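Local coordinates for protein histidine acid phosphatase (Bifidobacterium longum subsp. infantis, PDB 6RXD) that probably removes phosphate groups from inositol polyphosphates such as phytate and from 2,3-bisphosphoglycerate, as a histidine acid phosphatase of the MINPP subfamily, at residues A[235-240]-A[300-305]; A[307-312]-A[347-352]. All blocks are in the same frame, centred on the assembly; numbering follows the deposited sequence.

How the contacts relate
Both contacts use helix 301-317. Its first turn meets helix 235-245 in contact 1, and its middle reaches helix 339-357 in contact 2, nearer the centre of the chain. Each is partly buried and joins an aromatic ring edge to a branched aliphatic side chain, with no direct hydrogen bond between its segments. Contact 1 is the more peripheral, with a lysine chain at its margin and a water linking the two helices. Contact 2 is smaller and apolar, and the phenol of Tyr309 beside it is hydrogen-bonded to the N-terminal part of the chain. The two join where Val237 CG2 packs on Trp347 CZ3 at 3.7 Å.

Contact 1 of 2, residues A[235-240]-A[300-305]; sequences VDVKRA and SEYDAA
Val237 meets Tyr302 with one methyl only: CG1 lies 3.8 Å from CE1 and 3.9 Å from CD1 of the Tyr302 ring. The two side chains meet at a slant, and the methyl sits at the ring edge, near its plane, so the pair is an aliphatic contact against the rim of the aromatic and not a CH-pi stack on its face. CG1 is anti to the backbone N (chi1 173°), which directs it to the ring; Met344 of helix 339-357 is another neighbour of Val237. Tyr302 also has its CG anti to the backbone N (chi1 174°), and this swings the ring so that its CD1-CE1 edge lies beside Val237 CG1. Lys238 is extended as far as CE and then turns (chi4 -48°), which brings NZ to 4.4 Å from Tyr302 CB, a loose approach at the margin.

On another side of the contact one water donates to Lys238 O at 2.9 Å and to Glu301 OE1 at 2.6 Å, joining a helix carbonyl to a carboxylate. The second oxygen, Glu301 OE2, is hydrogen-bonded to ND1 of His242, which probably helps to orient that imidazole. The helix start is fixed by Ser300, an N-cap whose OG accepts from Asp303 N at 3.1 Å. The arrangement is helix-helix packing next to a zinc-binding region: His242 and Glu251 hold a zinc ion here, and Glu301 has been seen as a ligand of a second zinc, absent from this chain.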
loop_
_atom_site.group_PDB
_atom_site.type_symbol
_atom_site.label_atom_id
_atom_site.label_comp_id
_atom_site.label_asym_id
_atom_site.label_seq_id
_atom_site.Cartn_x
_atom_site.Cartn_y
_atom_site.Cartn_z
ATOM N N VAL A 235 -25.361 -4.622 10.741
ATOM C CA VAL A 235 -26.326 -3.614 11.179
ATOM C C VAL A 235 -25.644 -2.426 11.853
ATOM O O VAL A 235 -26.094 -1.279 11.730
ATOM C CB VAL A 235 -27.385 -4.237 12.121
ATOM C CG1 VAL A 235 -28.312 -3.174 12.679
ATOM C CG2 VAL A 235 -28.180 -5.298 11.381
ATOM N N ASP A 236 -24.556 -2.688 12.570
ATOM C CA ASP A 236 -23.840 -1.616 13.253
ATOM C C ASP A 236 -23.145 -0.644 12.286
ATOM O O ASP A 236 -23.040 0.556 12.578
ATOM C CB ASP A 236 -22.852 -2.173 14.281
ATOM C CG ASP A 236 -23.551 -2.791 15.483
ATOM O OD1 ASP A 236 -22.906 -3.571 16.212
ATOM O OD2 ASP A 236 -24.749 -2.500 15.692
ATOM N N VAL A 237 -22.696 -1.142 11.138
ATOM C CA VAL A 237 -22.154 -0.247 10.113
ATOM C C VAL A 237 -23.273 0.641 9.562
ATOM O O VAL A 237 -23.069 1.838 9.322
ATOM C CB VAL A 237 -21.421 -1.003 8.980
ATOM C CG1 VAL A 237 -21.039 -0.043 7.857
ATOM C CG2 VAL A 237 -20.166 -1.691 9.518
ATOM N N LYS A 238 -24.461 0.064 9.389
ATOM C CA LYS A 238 -25.604 0.848 8.922
ATOM C C LYS A 238 -25.990 1.901 9.956
ATOM O O LYS A 238 -26.329 3.038 9.613
ATOM C CB LYS A 238 -26.778 -0.064 8.563
ATOM C CG LYS A 238 -26.486 -0.894 7.313
ATOM C CD LYS A 238 -27.602 -1.857 6.962
ATOM C CE LYS A 238 -27.204 -2.699 5.754
ATOM N NZ LYS A 238 -26.663 -1.843 4.658
ATOM N N ARG A 239 -25.929 1.528 11.229
ATOM C CA ARG A 239 -26.210 2.485 12.296
ATOM C C ARG A 239 -25.176 3.608 12.287
ATOM O O ARG A 239 -25.530 4.781 12.408
ATOM C CB ARG A 239 -26.245 1.792 13.663
ATOM C CG ARG A 239 -27.448 0.894 13.851
ATOM C CD ARG A 239 -27.271 -0.022 15.052
ATOM N NE ARG A 239 -27.248 0.711 16.313
ATOM C CZ ARG A 239 -26.852 0.189 17.469
ATOM N NH1 ARG A 239 -26.861 0.928 18.571
ATOM N NH2 ARG A 239 -26.432 -1.069 17.521
ATOM N N ALA A 240 -23.905 3.253 12.116
ATOM C CA ALA A 240 -22.822 4.237 12.069
ATOM C C ALA A 240 -22.985 5.162 10.879
ATOM O O ALA A 240 -22.652 6.345 10.947
ATOM C CB ALA A 240 -21.483 3.543 11.998
ATOM N N SER A 300 -28.208 4.885 -0.663
ATOM C CA SER A 300 -28.515 4.594 0.721
ATOM C C SER A 300 -27.624 5.412 1.616
ATOM O O SER A 300 -26.619 5.964 1.155
ATOM C CB SER A 300 -28.226 3.133 1.028
ATOM O OG SER A 300 -26.843 2.886 0.876
ATOM N N GLU A 301 -27.957 5.442 2.906
ATOM C CA GLU A 301 -27.070 6.076 3.883
ATOM C C GLU A 301 -25.691 5.427 3.921
ATOM O O GLU A 301 -24.689 6.124 4.040
ATOM C CB GLU A 301 -27.668 6.060 5.295
ATOM C CG GLU A 301 -28.869 6.972 5.475
ATOM C CD GLU A 301 -29.497 6.818 6.844
ATOM O OE1 GLU A 301 -29.386 5.722 7.434
ATOM O OE2 GLU A 301 -30.095 7.788 7.347
ATOM N N TYR A 302 -25.641 4.098 3.846
ATOM C CA TYR A 302 -24.363 3.409 3.754
ATOM C C TYR A 302 -23.491 3.983 2.637
ATOM O O TYR A 302 -22.325 4.278 2.865
ATOM C CB TYR A 302 -24.547 1.892 3.569
ATOM C CG TYR A 302 -23.257 1.130 3.312
ATOM C CD1 TYR A 302 -22.587 0.498 4.349
ATOM C CD2 TYR A 302 -22.708 1.052 2.035
ATOM C CE1 TYR A 302 -21.400 -0.191 4.121
ATOM C CE2 TYR A 302 -21.527 0.370 1.797
ATOM C CZ TYR A 302 -20.882 -0.252 2.844
ATOM O OH TYR A 302 -19.708 -0.934 2.610
ATOM N N ASP A 303 -24.047 4.133 1.436
ATOM C CA ASP A 303 -23.280 4.671 0.317
ATOM C C ASP A 303 -22.746 6.063 0.595
ATOM O O ASP A 303 -21.576 6.347 0.319
ATOM C CB ASP A 303 -24.150 4.757 -0.941
ATOM C CG ASP A 303 -24.488 3.405 -1.518
ATOM O OD1 ASP A 303 -23.858 2.389 -1.145
ATOM O OD2 ASP A 303 -25.389 3.378 -2.376
ATOM N N ALA A 304 -23.604 6.946 1.097
ATOM C CA ALA A 304 -23.182 8.323 1.351
ATOM C C ALA A 304 -22.124 8.394 2.445
ATOM O O ALA A 304 -21.132 9.118 2.307
ATOM C CB ALA A 304 -24.380 9.212 1.694
ATOM N N ALA A 305 -22.316 7.633 3.522
ATOM C CA ALA A 305 -21.372 7.661 4.637
ATOM C C ALA A 305 -20.021 7.078 4.231
ATOM O O ALA A 305 -18.968 7.612 4.601
ATOM C CB ALA A 305 -21.940 6.920 5.860
HETATM O O HOH W 1 -28.168 3.376 7.422
#

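Contact 2 of 2, residues A[307-312]-A[347-352]; sequences DLYNLY and WALDAE
Leu349 pushes CD1 against the edge of the Tyr309 ring, 3.6 Å from CE2 and 4.1 Å from CD2, with the methyl in the ring plane. The two side chains run past each other in opposite directions, and the CD1 branch makes the close approach, with Leu349 CG following at 4.2 Å from Tyr309 CE2. Leu349 has CG anti to the carbonyl carbon (chi1 -68°), which sends the side chain across the gap. Asn310 adds a looser neighbour: its OD1 stands 4.3 Å from the same CD1, while its ND2 is hydrogen-bonded to Met306 O one turn back.

Further out, the phenol of Tyr309 is held by a hydrogen bond from OH to Tyr9 O in the N-terminal part of the chain, and the Tyr309 side chain also touches Ala342 and Ala346 of helix 339-357. On the Leu349 helix, Asp350 is hydrogen-bonded through its carboxylate to Ser11 and Tyr429. The N-terminal segment thus tethers residues of both helices. Between 307-312 and 347-352 the nearest CA atoms, those of Asn310 and Leu349, are 9.7 Å apart, so these two segments are bridged by side chains. The chemistry implies apolar packing with no hydrogen bond between them, the Tyr9 bond probably helping to fix the ring that Leu349 meets.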
loop_
_atom_site.group_PDB
_atom_site.type_symbol
_atom_site.label_atom_id
_atom_site.label_comp_id
_atom_site.label_asym_id
_atom_site.label_seq_id
_atom_site.Cartn_x
_atom_site.Cartn_y
_atom_site.Cartn_z
ATOM N N ASP A 307 -18.830 7.033 1.241
ATOM C CA ASP A 307 -18.208 8.025 0.364
ATOM C C ASP A 307 -17.560 9.144 1.179
ATOM O O ASP A 307 -16.443 9.576 0.863
ATOM C CB ASP A 307 -19.214 8.600 -0.641
ATOM C CG ASP A 307 -19.638 7.586 -1.677
ATOM O OD1 ASP A 307 -19.113 6.459 -1.646
ATOM O OD2 ASP A 307 -20.494 7.919 -2.522
ATOM N N LEU A 308 -18.239 9.583 2.235
ATOM C CA LEU A 308 -17.706 10.637 3.100
ATOM C C LEU A 308 -16.461 10.131 3.828
ATOM O O LEU A 308 -15.469 10.856 3.958
ATOM C CB LEU A 308 -18.766 11.118 4.112
ATOM C CG LEU A 308 -18.382 12.327 4.977
ATOM C CD1 LEU A 308 -17.991 13.480 4.066
ATOM C CD2 LEU A 308 -19.559 12.724 5.854
ATOM N N TYR A 309 -16.510 8.884 4.293
ATOM C CA TYR A 309 -15.339 8.275 4.915
ATOM C C TYR A 309 -14.182 8.193 3.925
ATOM O O TYR A 309 -13.034 8.451 4.284
ATOM C CB TYR A 309 -15.674 6.889 5.473
ATOM C CG TYR A 309 -14.459 6.159 6.004
ATOM C CD1 TYR A 309 -13.867 6.535 7.204
ATOM C CD2 TYR A 309 -13.908 5.097 5.307
ATOM C CE1 TYR A 309 -12.741 5.860 7.684
ATOM C CE2 TYR A 309 -12.802 4.431 5.781
ATOM C CZ TYR A 309 -12.225 4.817 6.963
ATOM O OH TYR A 309 -11.115 4.139 7.413
ATOM N N ASN A 310 -14.466 7.844 2.671
ATOM C CA ASN A 310 -13.395 7.801 1.674
ATOM C C ASN A 310 -12.750 9.169 1.449
ATOM O O ASN A 310 -11.549 9.261 1.171
ATOM C CB ASN A 310 -13.883 7.201 0.347
ATOM C CG ASN A 310 -13.729 5.683 0.314
ATOM O OD1 ASN A 310 -12.635 5.168 0.077
ATOM N ND2 ASN A 310 -14.809 4.971 0.577
ATOM N N LEU A 311 -13.534 10.234 1.569
ATOM C CA LEU A 311 -12.951 11.571 1.425
ATOM C C LEU A 311 -12.098 11.912 2.637
ATOM O O LEU A 311 -11.035 12.512 2.500
ATOM C CB LEU A 311 -14.037 12.633 1.197
ATOM C CG LEU A 311 -14.821 12.510 -0.115
ATOM C CD1 LEU A 311 -15.751 13.713 -0.246
ATOM C CD2 LEU A 311 -13.892 12.424 -1.322
ATOM N N TYR A 312 -12.554 11.512 3.818
ATOM C CA TYR A 312 -11.797 11.715 5.055
ATOM C C TYR A 312 -10.425 11.050 4.999
ATOM O O TYR A 312 -9.402 11.657 5.383
ATOM C CB TYR A 312 -12.625 11.184 6.230
ATOM C CG TYR A 312 -11.883 10.915 7.519
ATOM C CD1 TYR A 312 -11.401 11.956 8.305
ATOM C CD2 TYR A 312 -11.717 9.616 7.969
ATOM C CE1 TYR A 312 -10.743 11.701 9.496
ATOM C CE2 TYR A 312 -11.064 9.348 9.160
ATOM C CZ TYR A 312 -10.580 10.399 9.919
ATOM O OH TYR A 312 -9.927 10.149 11.109
ATOM N N TRP A 347 -13.124 -0.908 9.422
ATOM C CA TRP A 347 -13.261 -2.362 9.451
ATOM C C TRP A 347 -13.899 -2.855 8.172
ATOM O O TRP A 347 -13.458 -3.847 7.606
ATOM C CB TRP A 347 -14.090 -2.814 10.647
ATOM C CG TRP A 347 -14.529 -4.234 10.541
ATOM C CD1 TRP A 347 -13.741 -5.357 10.637
ATOM C CD2 TRP A 347 -15.868 -4.700 10.348
ATOM N NE1 TRP A 347 -14.517 -6.488 10.493
ATOM C CE2 TRP A 347 -15.825 -6.110 10.317
ATOM C CE3 TRP A 347 -17.098 -4.061 10.174
ATOM C CZ2 TRP A 347 -16.971 -6.893 10.140
ATOM C CZ3 TRP A 347 -18.240 -4.843 9.990
ATOM C CH2 TRP A 347 -18.166 -6.240 9.977
ATOM N N ALA A 348 -14.948 -2.171 7.722
ATOM C CA ALA A 348 -15.608 -2.558 6.478
ATOM C C ALA A 348 -14.606 -2.579 5.308
ATOM O O ALA A 348 -14.611 -3.514 4.503
ATOM C CB ALA A 348 -16.776 -1.620 6.184
ATOM N N LEU A 349 -13.744 -1.570 5.215
ATOM C CA LEU A 349 -12.742 -1.555 4.142
ATOM C C LEU A 349 -11.659 -2.618 4.344
ATOM O O LEU A 349 -11.270 -3.322 3.394
ATOM C CB LEU A 349 -12.091 -0.180 4.001
ATOM C CG LEU A 349 -13.009 0.927 3.483
ATOM C CD1 LEU A 349 -12.184 2.162 3.110
ATOM C CD2 LEU A 349 -13.800 0.425 2.290
ATOM N N ASP A 350 -11.167 -2.726 5.574
ATOM C CA ASP A 350 -10.103 -3.671 5.869
ATOM C C ASP A 350 -10.577 -5.086 5.608
ATOM O O ASP A 350 -9.814 -5.906 5.134
ATOM C CB ASP A 350 -9.665 -3.567 7.329
ATOM C CG ASP A 350 -8.654 -2.459 7.575
ATOM O OD1 ASP A 350 -8.147 -1.858 6.600
ATOM O OD2 ASP A 350 -8.347 -2.209 8.764
ATOM N N ALA A 351 -11.833 -5.379 5.938
ATOM C CA ALA A 351 -12.345 -6.734 5.738
ATOM C C ALA A 351 -12.262 -7.203 4.286
ATOM O O ALA A 351 -11.937 -8.364 4.003
ATOM C CB ALA A 351 -13.775 -6.838 6.241
ATOM N N GLU A 352 -12.569 -6.315 3.356
ATOM C CA GLU A 352 -12.523 -6.676 1.946
ATOM C C GLU A 352 -11.093 -6.992 1.524
ATOM O O GLU A 352 -10.844 -7.976 0.828
ATOM C CB GLU A 352 -13.072 -5.538 1.087
ATOM C CG GLU A 352 -13.443 -5.956 -0.312
ATOM C CD GLU A 352 -14.879 -5.614 -0.643
ATOM O OE1 GLU A 352 -15.755 -6.497 -0.498
ATOM O OE2 GLU A 352 -15.133 -4.460 -1.040
#